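Local coordinates for ATP phosphoribosyltransferase (Thermotoga maritima, PDB 1O63), which probably catalyses the first step of histidine biosynthesis, condensing ATP with 5-phosphoribosyl 1-diphosphate to give phosphoribosyl-ATP and diphosphate, at residues 69-74 against 108-113; 77-82 against 172-177; 87-92 against 145-150. All coordinates share one frame; numbering follows the deposited sequence.

The three contacts map a two-lobed fold of the type II periplasmic-binding-protein class. Strands 81-94 and 161-176, neighbours in one mixed sheet, run from lobe to lobe. Contact 2 lies at the start of strand 81-94 and the end of strand 161-176, in one lobe, and contact 3 pairs strand 81-94 with strand 145-150 in the other; their centres are about 24 Å apart, on opposite sides of the chain's centre. Contact 1 joins helix 66-71 to helix 111-121 between lobes, its centre about 17 Å from that of contact 2 and 13 Å from that of contact 3. Along the chain, contact 1 alternates with both others and bridges the lobes.

Contact 1 of 3, residues 69-74 against 108-113; sequences LLEKET and TKFPNV
Glu-71, the last residue of helix 66-71, directs its carboxylate at the first turn of helix 111-121, where it meets the backbone of Asn-112 and Val-113. Its CG is anti to the backbone N (chi1 178°), and the chain bends at chi2 before the carboxylate. OE1 accepts from Asn-112 N at 2.8 Å through its syn lone pair; OE2 accepts from Val-113 N at 2.9 Å, also on the syn side but with the donor 28° out of the carboxylate plane. The Asn-112 side chain returns the grip, its ND2 giving a nearly straight bond (177°) of 2.8 Å to Glu-71 O, which lies in the plane of the Asn-112 side-chain amide. Around this polar core, the Pro-111 ring crosses the Glu-71 side chain at about a right angle, with Pro-111 CD 3.2 Å from Glu-71 OE1. Phe-110, in the N-cap position, sets its CB 3.3 Å from Glu-71 OE2, while Val-113 CG2 reaches Leu-70 CB at 4.1 Å. Arg-116 adds a bond to Leu-70 O. Two consecutive N-H groups at a helix start thus share one carboxylate from the other lobe, and the positive end of the helix dipole would probably stabilise its negative charge.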
ATOM      1  N   LEU A  69      -0.863  14.440  -0.057  1.00 26.30           N
ATOM      2  CA  LEU A  69      -1.733  15.594  -0.063  1.00 28.08           C
ATOM      3  C   LEU A  69      -2.514  15.766  -1.347  1.00 28.94           C
ATOM      4  O   LEU A  69      -3.701  16.137  -1.315  1.00 27.13           O
ATOM      5  CB  LEU A  69      -0.931  16.879   0.230  1.00 30.64           C
ATOM      6  CG  LEU A  69      -1.294  17.620   1.516  1.00 36.11           C
ATOM      7  CD1 LEU A  69      -1.411  16.658   2.675  1.00 32.49           C
ATOM      8  CD2 LEU A  69      -0.293  18.721   1.842  1.00 36.09           C
ATOM      9  N   LEU A  70      -1.829  15.580  -2.485  1.00 27.71           N
ATOM     10  CA  LEU A  70      -2.519  15.781  -3.768  1.00 26.59           C
ATOM     11  C   LEU A  70      -3.314  14.548  -4.161  1.00 27.66           C
ATOM     12  O   LEU A  70      -4.233  14.670  -4.961  1.00 24.81           O
ATOM     13  CB  LEU A  70      -1.550  16.180  -4.858  1.00 26.09           C
ATOM     14  CG  LEU A  70      -1.339  17.614  -5.257  1.00 33.94           C
ATOM     15  CD1 LEU A  70      -2.010  18.658  -4.380  1.00 29.75           C
ATOM     16  CD2 LEU A  70       0.151  17.935  -5.400  1.00 32.82           C
ATOM     17  N   GLU A  71      -2.923  13.350  -3.706  1.00 25.95           N
ATOM     18  CA  GLU A  71      -3.670  12.164  -4.110  1.00 27.74           C
ATOM     19  C   GLU A  71      -5.004  12.053  -3.377  1.00 29.71           C
ATOM     20  O   GLU A  71      -5.957  11.468  -3.883  1.00 30.29           O
ATOM     21  CB  GLU A  71      -2.819  10.902  -3.888  1.00 23.96           C
ATOM     22  CG  GLU A  71      -3.533   9.617  -4.224  1.00 27.35           C
ATOM     23  CD  GLU A  71      -3.918   9.533  -5.696  1.00 24.63           C
ATOM     24  OE1 GLU A  71      -4.839   8.796  -6.044  1.00 22.44           O
ATOM     25  OE2 GLU A  71      -3.280  10.234  -6.526  1.00 27.33           O
ATOM     26  N   LYS A  72      -5.063  12.590  -2.187  1.00 32.76           N
ATOM     27  CA  LYS A  72      -6.223  12.482  -1.290  1.00 37.22           C
ATOM     28  C   LYS A  72      -6.530  13.861  -0.736  1.00 36.93           C
ATOM     29  O   LYS A  72      -5.807  14.340   0.152  1.00 37.23           O
ATOM     30  CB  LYS A  72      -5.805  11.509  -0.180  1.00 44.55           C
ATOM     31  CG  LYS A  72      -6.639  11.444   1.068  1.00 51.31           C
ATOM     32  CD  LYS A  72      -6.079  10.386   2.026  1.00 56.16           C
ATOM     33  CE  LYS A  72      -6.975  10.209   3.244  1.00 57.90           C
ATOM     34  NZ  LYS A  72      -6.506   9.066   4.080  1.00 60.45           N
ATOM     35  N   GLU A  73      -7.544  14.531  -1.260  1.00 36.42           N
ATOM     36  CA  GLU A  73      -7.835  15.889  -0.780  1.00 38.35           C
ATOM     37  C   GLU A  73      -8.462  15.926   0.595  1.00 36.67           C
ATOM     38  O   GLU A  73      -9.349  15.152   0.941  1.00 35.33           O
ATOM     39  CB  GLU A  73      -8.715  16.613  -1.810  1.00 43.78           C
ATOM     40  CG  GLU A  73      -8.304  18.068  -1.998  1.00 51.95           C
ATOM     41  CD  GLU A  73      -6.941  18.211  -2.649  1.00 57.72           C
ATOM     42  OE1 GLU A  73      -6.486  19.369  -2.843  1.00 59.09           O
ATOM     43  OE2 GLU A  73      -6.318  17.179  -2.993  1.00 58.01           O
ATOM     44  N   THR A  74      -7.962  16.815   1.455  1.00 38.10           N
ATOM     45  CA  THR A  74      -8.489  16.988   2.801  1.00 38.99           C
ATOM     46  C   THR A  74      -8.794  18.474   3.046  1.00 39.16           C
ATOM     47  O   THR A  74      -8.359  19.337   2.283  1.00 37.32           O
ATOM     48  CB  THR A  74      -7.463  16.574   3.881  1.00 42.24           C
ATOM     49  OG1 THR A  74      -6.356  17.474   3.813  1.00 42.91           O
ATOM     50  CG2 THR A  74      -6.949  15.154   3.679  1.00 41.98           C
ATOM     51  N   THR A 108      -0.026   3.353 -12.211  1.00 22.47           N
ATOM     52  CA  THR A 108       0.424   4.302 -11.171  1.00 22.25           C
ATOM     53  C   THR A 108      -0.108   3.863  -9.811  1.00 21.89           C
ATOM     54  O   THR A 108      -1.111   3.139  -9.756  1.00 22.18           O
ATOM     55  CB  THR A 108      -0.153   5.703 -11.503  1.00 20.16           C
ATOM     56  OG1 THR A 108       0.232   6.657 -10.519  1.00 17.47           O
ATOM     57  CG2 THR A 108      -1.685   5.648 -11.537  1.00 19.86           C
ATOM     58  N   LYS A 109       0.516   4.325  -8.748  1.00 22.07           N
ATOM     59  CA  LYS A 109       0.009   4.201  -7.393  1.00 23.66           C
ATOM     60  C   LYS A 109      -0.856   5.421  -7.041  1.00 24.31           C
ATOM     61  O   LYS A 109      -1.456   5.490  -5.951  1.00 23.00           O
ATOM     62  CB  LYS A 109       1.142   4.173  -6.356  1.00 28.94           C
ATOM     63  CG  LYS A 109       2.169   3.086  -6.593  1.00 35.99           C
ATOM     64  CD  LYS A 109       2.981   2.819  -5.339  1.00 39.92           C
ATOM     65  CE  LYS A 109       4.132   3.768  -5.220  1.00 43.93           C
ATOM     66  NZ  LYS A 109       5.143   3.329  -4.209  1.00 46.74           N
ATOM     67  N   PHE A 110      -0.794   6.436  -7.903  1.00 20.44           N
ATOM     68  CA  PHE A 110      -1.552   7.681  -7.646  1.00 22.52           C
ATOM     69  C   PHE A 110      -2.593   7.958  -8.705  1.00 23.30           C
ATOM     70  O   PHE A 110      -2.419   8.805  -9.586  1.00 20.72           O
ATOM     71  CB  PHE A 110      -0.525   8.839  -7.589  1.00 17.65           C
ATOM     72  CG  PHE A 110       0.677   8.454  -6.723  1.00 21.55           C
ATOM     73  CD1 PHE A 110       1.827   7.999  -7.313  1.00 18.46           C
ATOM     74  CD2 PHE A 110       0.621   8.571  -5.337  1.00 20.33           C
ATOM     75  CE1 PHE A 110       2.946   7.667  -6.555  1.00 20.70           C
ATOM     76  CE2 PHE A 110       1.727   8.257  -4.565  1.00 20.03           C
ATOM     77  CZ  PHE A 110       2.869   7.756  -5.163  1.00 19.93           C
ATOM     78  N   PRO A 111      -3.733   7.244  -8.669  1.00 25.32           N
ATOM     79  CA  PRO A 111      -4.764   7.410  -9.665  1.00 25.88           C
ATOM     80  C   PRO A 111      -5.403   8.771  -9.710  1.00 24.90           C
ATOM     81  O   PRO A 111      -5.681   9.227 -10.846  1.00 25.70           O
ATOM     82  CB  PRO A 111      -5.761   6.277  -9.382  1.00 26.51           C
ATOM     83  CG  PRO A 111      -5.515   5.906  -7.957  1.00 25.46           C
ATOM     84  CD  PRO A 111      -4.077   6.209  -7.688  1.00 24.53           C
ATOM     85  N   ASN A 112      -5.597   9.513  -8.630  1.00 24.28           N
ATOM     86  CA  ASN A 112      -6.214  10.839  -8.728  1.00 24.93           C
ATOM     87  C   ASN A 112      -5.239  11.849  -9.321  1.00 24.25           C
ATOM     88  O   ASN A 112      -5.602  12.679 -10.145  1.00 22.24           O
ATOM     89  CB  ASN A 112      -6.738  11.328  -7.374  1.00 27.16           C
ATOM     90  CG  ASN A 112      -7.844  10.426  -6.847  1.00 32.04           C
ATOM     91  OD1 ASN A 112      -8.622   9.885  -7.622  1.00 28.66           O
ATOM     92  ND2 ASN A 112      -7.870  10.217  -5.527  1.00 33.37           N
ATOM     93  N   VAL A 113      -3.984  11.819  -8.805  1.00 21.98           N
ATOM     94  CA  VAL A 113      -2.928  12.644  -9.394  1.00 20.37           C
ATOM     95  C   VAL A 113      -2.847  12.398 -10.911  1.00 20.93           C
ATOM     96  O   VAL A 113      -2.793  13.324 -11.699  1.00 20.14           O
ATOM     97  CB  VAL A 113      -1.569  12.274  -8.759  1.00 20.83           C
ATOM     98  CG1 VAL A 113      -0.409  12.678  -9.647  1.00 19.61           C
ATOM     99  CG2 VAL A 113      -1.485  12.966  -7.390  1.00 19.84           C
TER

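Contact 2 of 3, residues 77-82 against 172-177; sequences IQPFFI and THVVVN
Ile-77 and Val-176 form a single antiparallel, hydrogen-bonded bridge in the lobe where strand 161-176 ends and the chain leads into strand 81-94. Val-176 N gives the shorter bond, 2.7 Å to Ile-77 O; the return bond from Ile-77 N is weak. No further direct backbone hydrogen bond follows, although the chains stay close at Gln-78. Val-174 O, buried with no hydrogen-bond partner in the model, receives a CA-H...O contact from Gln-78 CA at 3.3 Å. The Gln-78 side chain, extended beyond CG, brings OE1 2.9 Å from His-173 ND1, which donates from above the carbonyl plane, 42° out of it; amide and imidazole planes stand 89° apart. His-173 NE2 bonds Thr-66 OG1, so both ring nitrogens are held. Val-174 CG1 sits over the centre of the Phe-80 ring, 3.9 Å from the centroid, a CH-pi contact, and also meets Pro-79 CG at 3.6 Å. Helix 185-204 packs on Pro-79, Phe-80 and Ile-82. Two waters link Ile-82 to Thr-172; one accepts from Thr-172 N (2.9 Å) and donates to Ile-82 O (2.6 Å), and the other accepts from Ile-82 N. Both strands cross between lobes, as in periplasmic-binding-protein folds of this class.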
ATOM      1  N   ILE A  77      -5.421  22.140   7.629  1.00 30.58           N
ATOM      2  CA  ILE A  77      -4.682  23.388   7.588  1.00 28.77           C
ATOM      3  C   ILE A  77      -3.182  23.181   7.517  1.00 28.45           C
ATOM      4  O   ILE A  77      -2.621  22.412   8.301  1.00 26.50           O
ATOM      5  CB  ILE A  77      -5.002  24.158   8.908  1.00 32.25           C
ATOM      6  CG1 ILE A  77      -6.492  24.575   8.878  1.00 31.24           C
ATOM      7  CG2 ILE A  77      -4.116  25.353   9.135  1.00 28.15           C
ATOM      8  CD1 ILE A  77      -6.975  24.881  10.299  1.00 34.81           C
ATOM      9  N   GLN A  78      -2.509  23.929   6.648  1.00 27.44           N
ATOM     10  CA  GLN A  78      -1.056  23.878   6.558  1.00 27.20           C
ATOM     11  C   GLN A  78      -0.504  25.189   7.119  1.00 28.95           C
ATOM     12  O   GLN A  78      -0.667  26.222   6.440  1.00 28.05           O
ATOM     13  CB  GLN A  78      -0.592  23.750   5.093  1.00 27.31           C
ATOM     14  CG  GLN A  78      -0.853  22.398   4.458  1.00 29.77           C
ATOM     15  CD  GLN A  78      -0.155  22.248   3.103  1.00 31.05           C
ATOM     16  OE1 GLN A  78       1.050  22.543   2.955  1.00 25.86           O
ATOM     17  NE2 GLN A  78      -0.920  21.786   2.139  1.00 29.96           N
ATOM     18  N   PRO A  79       0.052  25.188   8.321  1.00 27.77           N
ATOM     19  CA  PRO A  79       0.457  26.421   8.961  1.00 28.26           C
ATOM     20  C   PRO A  79       1.640  27.060   8.265  1.00 27.92           C
ATOM     21  O   PRO A  79       1.751  28.282   8.241  1.00 27.42           O
ATOM     22  CB  PRO A  79       0.793  26.021  10.397  1.00 29.31           C
ATOM     23  CG  PRO A  79       1.101  24.542  10.291  1.00 26.55           C
ATOM     24  CD  PRO A  79       0.128  24.044   9.258  1.00 27.28           C
ATOM     25  N   PHE A  80       2.559  26.247   7.740  1.00 28.93           N
ATOM     26  CA  PHE A  80       3.736  26.819   7.075  1.00 27.27           C
ATOM     27  C   PHE A  80       4.351  25.852   6.080  1.00 29.07           C
ATOM     28  O   PHE A  80       3.972  24.680   5.994  1.00 25.80           O
ATOM     29  CB  PHE A  80       4.741  27.302   8.110  1.00 23.90           C
ATOM     30  CG  PHE A  80       5.291  26.262   9.033  1.00 27.31           C
ATOM     31  CD1 PHE A  80       6.400  25.508   8.676  1.00 28.11           C
ATOM     32  CD2 PHE A  80       4.719  26.041  10.280  1.00 25.38           C
ATOM     33  CE1 PHE A  80       6.929  24.556   9.525  1.00 28.01           C
ATOM     34  CE2 PHE A  80       5.241  25.095  11.134  1.00 26.40           C
ATOM     35  CZ  PHE A  80       6.337  24.353  10.773  1.00 28.64           C
ATOM     36  N   PHE A  81       5.374  26.340   5.384  1.00 30.13           N
ATOM     37  CA  PHE A  81       6.077  25.616   4.328  1.00 30.28           C
ATOM     38  C   PHE A  81       7.358  24.945   4.759  1.00 29.36           C
ATOM     39  O   PHE A  81       8.255  25.558   5.332  1.00 29.81           O
ATOM     40  CB  PHE A  81       6.389  26.672   3.226  1.00 30.54           C
ATOM     41  CG  PHE A  81       7.054  26.155   1.990  1.00 31.22           C
ATOM     42  CD1 PHE A  81       8.433  26.055   1.904  1.00 31.93           C
ATOM     43  CD2 PHE A  81       6.306  25.814   0.871  1.00 30.31           C
ATOM     44  CE1 PHE A  81       9.046  25.586   0.755  1.00 32.59           C
ATOM     45  CE2 PHE A  81       6.913  25.363  -0.277  1.00 33.08           C
ATOM     46  CZ  PHE A  81       8.290  25.244  -0.340  1.00 32.13           C
ATOM     47  N   ILE A  82       7.539  23.663   4.423  1.00 30.62           N
ATOM     48  CA  ILE A  82       8.798  22.959   4.759  1.00 30.01           C
ATOM     49  C   ILE A  82       9.609  22.783   3.482  1.00 32.14           C
ATOM     50  O   ILE A  82       9.257  22.018   2.586  1.00 32.07           O
ATOM     51  CB  ILE A  82       8.510  21.627   5.443  1.00 28.08           C
ATOM     52  CG1 ILE A  82       7.656  21.854   6.706  1.00 27.51           C
ATOM     53  CG2 ILE A  82       9.816  20.910   5.808  1.00 28.75           C
ATOM     54  CD1 ILE A  82       7.141  20.562   7.332  1.00 25.75           C
ATOM     55  N   THR A 172       7.887  17.690   2.234  1.00 26.01           N
ATOM     56  CA  THR A 172       7.165  17.380   3.469  1.00 25.12           C
ATOM     57  C   THR A 172       6.221  18.546   3.749  1.00 25.20           C
ATOM     58  O   THR A 172       6.574  19.684   3.446  1.00 24.95           O
ATOM     59  CB  THR A 172       8.167  17.253   4.628  1.00 26.14           C
ATOM     60  OG1 THR A 172       9.120  16.246   4.225  1.00 27.39           O
ATOM     61  CG2 THR A 172       7.512  16.861   5.929  1.00 22.83           C
ATOM     62  N   HIS A 173       5.032  18.256   4.287  1.00 22.80           N
ATOM     63  CA  HIS A 173       4.102  19.346   4.619  1.00 21.04           C
ATOM     64  C   HIS A 173       3.667  19.125   6.097  1.00 22.12           C
ATOM     65  O   HIS A 173       3.661  17.964   6.485  1.00 21.43           O
ATOM     66  CB  HIS A 173       2.837  19.250   3.774  1.00 21.63           C
ATOM     67  CG  HIS A 173       3.037  19.419   2.299  1.00 22.65           C
ATOM     68  ND1 HIS A 173       2.798  20.585   1.643  1.00 22.90           N
ATOM     69  CD2 HIS A 173       3.492  18.536   1.368  1.00 23.03           C
ATOM     70  CE1 HIS A 173       3.106  20.432   0.341  1.00 26.30           C
ATOM     71  NE2 HIS A 173       3.525  19.190   0.164  1.00 23.18           N
ATOM     72  N   VAL A 174       3.375  20.181   6.807  1.00 20.65           N
ATOM     73  CA  VAL A 174       2.782  20.052   8.155  1.00 20.79           C
ATOM     74  C   VAL A 174       1.286  20.358   8.031  1.00 22.01           C
ATOM     75  O   VAL A 174       0.894  21.304   7.324  1.00 20.75           O
ATOM     76  CB  VAL A 174       3.456  20.906   9.199  1.00 22.67           C
ATOM     77  CG1 VAL A 174       3.554  22.362   8.752  1.00 22.58           C
ATOM     78  CG2 VAL A 174       2.698  20.855  10.548  1.00 24.27           C
ATOM     79  N   VAL A 175       0.447  19.512   8.631  1.00 21.32           N
ATOM     80  CA  VAL A 175      -0.998  19.638   8.513  1.00 21.44           C
ATOM     81  C   VAL A 175      -1.622  19.591   9.909  1.00 23.59           C
ATOM     82  O   VAL A 175      -1.103  18.881  10.779  1.00 21.51           O
ATOM     83  CB  VAL A 175      -1.647  18.570   7.637  1.00 23.02           C
ATOM     84  CG1 VAL A 175      -1.503  18.932   6.159  1.00 27.13           C
ATOM     85  CG2 VAL A 175      -1.108  17.171   7.911  1.00 21.83           C
ATOM     86  N   VAL A 176      -2.655  20.393  10.135  1.00 21.86           N
ATOM     87  CA  VAL A 176      -3.220  20.497  11.484  1.00 21.32           C
ATOM     88  C   VAL A 176      -4.711  20.175  11.456  1.00 22.39           C
ATOM     89  O   VAL A 176      -5.436  20.662  10.596  1.00 21.33           O
ATOM     90  CB  VAL A 176      -3.020  21.914  12.056  1.00 23.33           C
ATOM     91  CG1 VAL A 176      -3.724  22.119  13.393  1.00 18.58           C
ATOM     92  CG2 VAL A 176      -1.529  22.251  12.280  1.00 23.95           C
ATOM     93  N   ASN A 177      -5.169  19.414  12.440  1.00 22.86           N
ATOM     94  CA  ASN A 177      -6.622  19.164  12.590  1.00 24.35           C
ATOM     95  C   ASN A 177      -7.281  20.489  12.964  1.00 25.45           C
ATOM     96  O   ASN A 177      -6.920  21.134  13.947  1.00 25.51           O
ATOM     97  CB  ASN A 177      -6.783  18.127  13.698  1.00 24.73           C
ATOM     98  CG  ASN A 177      -8.186  17.860  14.178  1.00 27.64           C
ATOM     99  OD1 ASN A 177      -9.173  18.287  13.584  1.00 27.90           O
ATOM    100  ND2 ASN A 177      -8.274  17.118  15.278  1.00 28.63           N
TER
HETATM  101  O   HOH W   1       3.525  22.379   4.801  1.00 25.23           O
HETATM  102  O   HOH W   2       5.799  22.183   3.009  1.00 26.33           O
HETATM  103  O   HOH W   3      10.112  19.601   2.502  1.00 28.92           O

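Contact 3 of 3, residues 87-92 against 145-150; sequences SRMVLA and LIVDIT
Leu-145 opens strand 145-150, which pairs with residues 87-92 of strand 81-94 as a regular antiparallel ladder in the second lobe of this periplasmic-binding-protein-like fold; the axes of these two segments approach to 4.6 Å with directions 157° apart. Leu-145 CB touches Leu-91 CD1. Next, Ile-146 forms a hydrogen-bonded pair with Ala-92: its N donates to Ala-92 O at 2.8 Å, Ala-92 N returns a bond to its O, and its CG1 packs against Ala-92 CB. Val-147 faces Leu-91 in a non-hydrogen-bonded pair, CA to CA 4.5 Å. Its two methyls divide the work, CG2 meeting Leu-91 CD1 and CG1 the SE of selenomethionine Met-89 at 3.9 Å, the two side chains of this last pair crossing at about a right angle. Val-147 O also accepts a bond from Thr-108 OG1, tying in the neighbouring strand. Asp-148 pairs with Val-90 through two backbone bonds, and its OD1 takes a weak one from Ile-149 N. Ile-149 lies opposite Met-89, whose chain bends at chi2 and chi3; CE ends 4.0 Å from Ile-149 CG1, while CG2 of the isoleucine reaches Ser-87 OG at 3.5 Å. Phe-110 and Val-113 pack on Met-89; Leu-156 of helix 154-158 packs on the Ile-146, Val-90 and Thr-150 side. Thr-150 closes the ladder with two backbone bonds to Arg-88. The arginine, salt-bridged through NH1 to Glu-166, lays one guanidinium face over Thr-150, whose CG2 stands 4.0 Å from Arg-88 NH2, offset toward the rim.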
ATOM      1  N   SER A  87      11.625  14.540  -3.478  1.00 33.66           N
ATOM      2  CA  SER A  87      11.558  13.773  -4.738  1.00 30.74           C
ATOM      3  C   SER A  87      10.652  14.472  -5.732  1.00 30.35           C
ATOM      4  O   SER A  87      10.277  15.631  -5.524  1.00 30.30           O
ATOM      5  CB  SER A  87      11.026  12.374  -4.402  1.00 32.84           C
ATOM      6  OG  SER A  87       9.852  12.473  -3.618  1.00 32.48           O
ATOM      7  N   ARG A  88      10.365  13.809  -6.848  1.00 29.65           N
ATOM      8  CA  ARG A  88       9.531  14.386  -7.902  1.00 27.11           C
ATOM      9  C   ARG A  88       8.481  13.349  -8.367  1.00 24.25           C
ATOM     10  O   ARG A  88       8.825  12.204  -8.582  1.00 23.61           O
ATOM     11  CB  ARG A  88      10.354  14.759  -9.129  1.00 31.40           C
ATOM     12  CG  ARG A  88      11.368  15.881  -8.992  1.00 33.95           C
ATOM     13  CD  ARG A  88      12.305  15.887 -10.214  1.00 36.33           C
ATOM     14  NE  ARG A  88      13.331  14.872 -10.109  1.00 42.72           N
ATOM     15  CZ  ARG A  88      14.072  14.358 -11.075  1.00 43.30           C
ATOM     16  NH1 ARG A  88      13.924  14.729 -12.336  1.00 40.98           N
ATOM     17  NH2 ARG A  88      14.989  13.430 -10.782  1.00 44.99           N
HETATM   18  N   MSE A  89       7.318  13.847  -8.711  1.00 23.82           N
HETATM   19  CA  MSE A  89       6.273  13.005  -9.341  1.00 22.86           C
HETATM   20  C   MSE A  89       6.436  13.240 -10.848  1.00 23.13           C
HETATM   21  O   MSE A  89       6.461  14.402 -11.290  1.00 22.55           O
HETATM   22  CB  MSE A  89       4.912  13.381  -8.839  1.00 22.39           C
HETATM   23  CG  MSE A  89       3.732  12.582  -9.391  1.00 24.15           C
HETATM   24 SE   MSE A  89       3.677  10.805  -8.655  1.00 33.33          SE
HETATM   25  CE  MSE A  89       2.953  11.197  -6.910  1.00 25.09           C
ATOM     26  N   VAL A  90       6.670  12.174 -11.614  1.00 21.48           N
ATOM     27  CA  VAL A  90       6.899  12.350 -13.048  1.00 23.02           C
ATOM     28  C   VAL A  90       6.025  11.441 -13.893  1.00 24.15           C
ATOM     29  O   VAL A  90       5.485  10.461 -13.404  1.00 23.23           O
ATOM     30  CB  VAL A  90       8.377  12.067 -13.423  1.00 20.68           C
ATOM     31  CG1 VAL A  90       9.293  13.044 -12.702  1.00 22.81           C
ATOM     32  CG2 VAL A  90       8.789  10.623 -13.102  1.00 20.33           C
ATOM     33  N   LEU A  91       5.900  11.803 -15.158  1.00 22.96           N
ATOM     34  CA  LEU A  91       5.325  10.960 -16.186  1.00 23.42           C
ATOM     35  C   LEU A  91       6.547  10.314 -16.878  1.00 22.85           C
ATOM     36  O   LEU A  91       7.523  11.054 -17.102  1.00 23.78           O
ATOM     37  CB  LEU A  91       4.549  11.775 -17.236  1.00 23.94           C
ATOM     38  CG  LEU A  91       4.014  10.921 -18.415  1.00 24.73           C
ATOM     39  CD1 LEU A  91       2.875  10.057 -17.915  1.00 22.00           C
ATOM     40  CD2 LEU A  91       3.539  11.838 -19.544  1.00 25.12           C
ATOM     41  N   ALA A  92       6.578   9.018 -16.991  1.00 24.10           N
ATOM     42  CA  ALA A  92       7.704   8.331 -17.654  1.00 24.20           C
ATOM     43  C   ALA A  92       7.205   7.236 -18.593  1.00 24.52           C
ATOM     44  O   ALA A  92       6.108   6.699 -18.477  1.00 22.92           O
ATOM     45  CB  ALA A  92       8.653   7.738 -16.631  1.00 21.29           C
ATOM     46  N   LEU A 145       2.671   4.057 -20.296  1.00 20.74           N
ATOM     47  CA  LEU A 145       3.325   5.062 -19.516  1.00 20.36           C
ATOM     48  C   LEU A 145       3.082   4.813 -18.008  1.00 20.34           C
ATOM     49  O   LEU A 145       2.215   4.051 -17.640  1.00 21.37           O
ATOM     50  CB  LEU A 145       2.753   6.481 -19.784  1.00 18.32           C
ATOM     51  CG  LEU A 145       2.741   6.995 -21.218  1.00 24.59           C
ATOM     52  CD1 LEU A 145       1.793   8.185 -21.389  1.00 20.93           C
ATOM     53  CD2 LEU A 145       4.127   7.374 -21.705  1.00 25.28           C
ATOM     54  N   ILE A 146       3.908   5.463 -17.196  1.00 20.64           N
ATOM     55  CA  ILE A 146       3.655   5.422 -15.755  1.00 21.81           C
ATOM     56  C   ILE A 146       3.673   6.842 -15.190  1.00 19.35           C
ATOM     57  O   ILE A 146       4.206   7.738 -15.846  1.00 21.85           O
ATOM     58  CB  ILE A 146       4.673   4.595 -14.963  1.00 21.15           C
ATOM     59  CG1 ILE A 146       6.047   5.243 -15.070  1.00 22.67           C
ATOM     60  CG2 ILE A 146       4.645   3.121 -15.420  1.00 19.02           C
ATOM     61  CD1 ILE A 146       7.159   4.588 -14.291  1.00 26.74           C
ATOM     62  N   VAL A 147       3.026   7.001 -14.044  1.00 18.51           N
ATOM     63  CA  VAL A 147       3.146   8.263 -13.282  1.00 19.58           C
ATOM     64  C   VAL A 147       3.677   7.807 -11.917  1.00 20.42           C
ATOM     65  O   VAL A 147       3.013   6.998 -11.271  1.00 20.72           O
ATOM     66  CB  VAL A 147       1.843   9.035 -13.146  1.00 20.00           C
ATOM     67  CG1 VAL A 147       1.939  10.076 -12.041  1.00 19.82           C
ATOM     68  CG2 VAL A 147       1.421   9.680 -14.454  1.00 18.20           C
ATOM     69  N   ASP A 148       4.903   8.181 -11.588  1.00 20.25           N
ATOM     70  CA  ASP A 148       5.497   7.652 -10.343  1.00 22.52           C
ATOM     71  C   ASP A 148       6.527   8.611  -9.776  1.00 21.87           C
ATOM     72  O   ASP A 148       6.929   9.585 -10.425  1.00 21.72           O
ATOM     73  CB  ASP A 148       6.149   6.289 -10.603  1.00 22.29           C
ATOM     74  CG  ASP A 148       6.327   5.439  -9.369  1.00 27.60           C
ATOM     75  OD1 ASP A 148       5.814   5.807  -8.285  1.00 29.98           O
ATOM     76  OD2 ASP A 148       6.989   4.384  -9.456  1.00 28.60           O
ATOM     77  N   ILE A 149       6.988   8.309  -8.578  1.00 23.15           N
ATOM     78  CA  ILE A 149       7.985   9.131  -7.899  1.00 22.80           C
ATOM     79  C   ILE A 149       9.392   8.601  -8.259  1.00 25.71           C
ATOM     80  O   ILE A 149       9.593   7.400  -8.349  1.00 24.51           O
ATOM     81  CB  ILE A 149       7.848   9.015  -6.370  1.00 24.68           C
ATOM     82  CG1 ILE A 149       6.485   9.522  -5.874  1.00 22.40           C
ATOM     83  CG2 ILE A 149       8.979   9.730  -5.635  1.00 24.22           C
ATOM     84  CD1 ILE A 149       6.370   9.237  -4.345  1.00 23.63           C
ATOM     85  N   THR A 150      10.305   9.530  -8.397  1.00 27.11           N
ATOM     86  CA  THR A 150      11.711   9.323  -8.627  1.00 29.13           C
ATOM     87  C   THR A 150      12.495  10.365  -7.820  1.00 28.42           C
ATOM     88  O   THR A 150      11.994  11.454  -7.563  1.00 27.46           O
ATOM     89  CB  THR A 150      12.075   9.493 -10.127  1.00 30.25           C
ATOM     90  OG1 THR A 150      13.458   9.184 -10.319  1.00 31.96           O
ATOM     91  CG2 THR A 150      11.852  10.929 -10.585  1.00 31.41           C
TER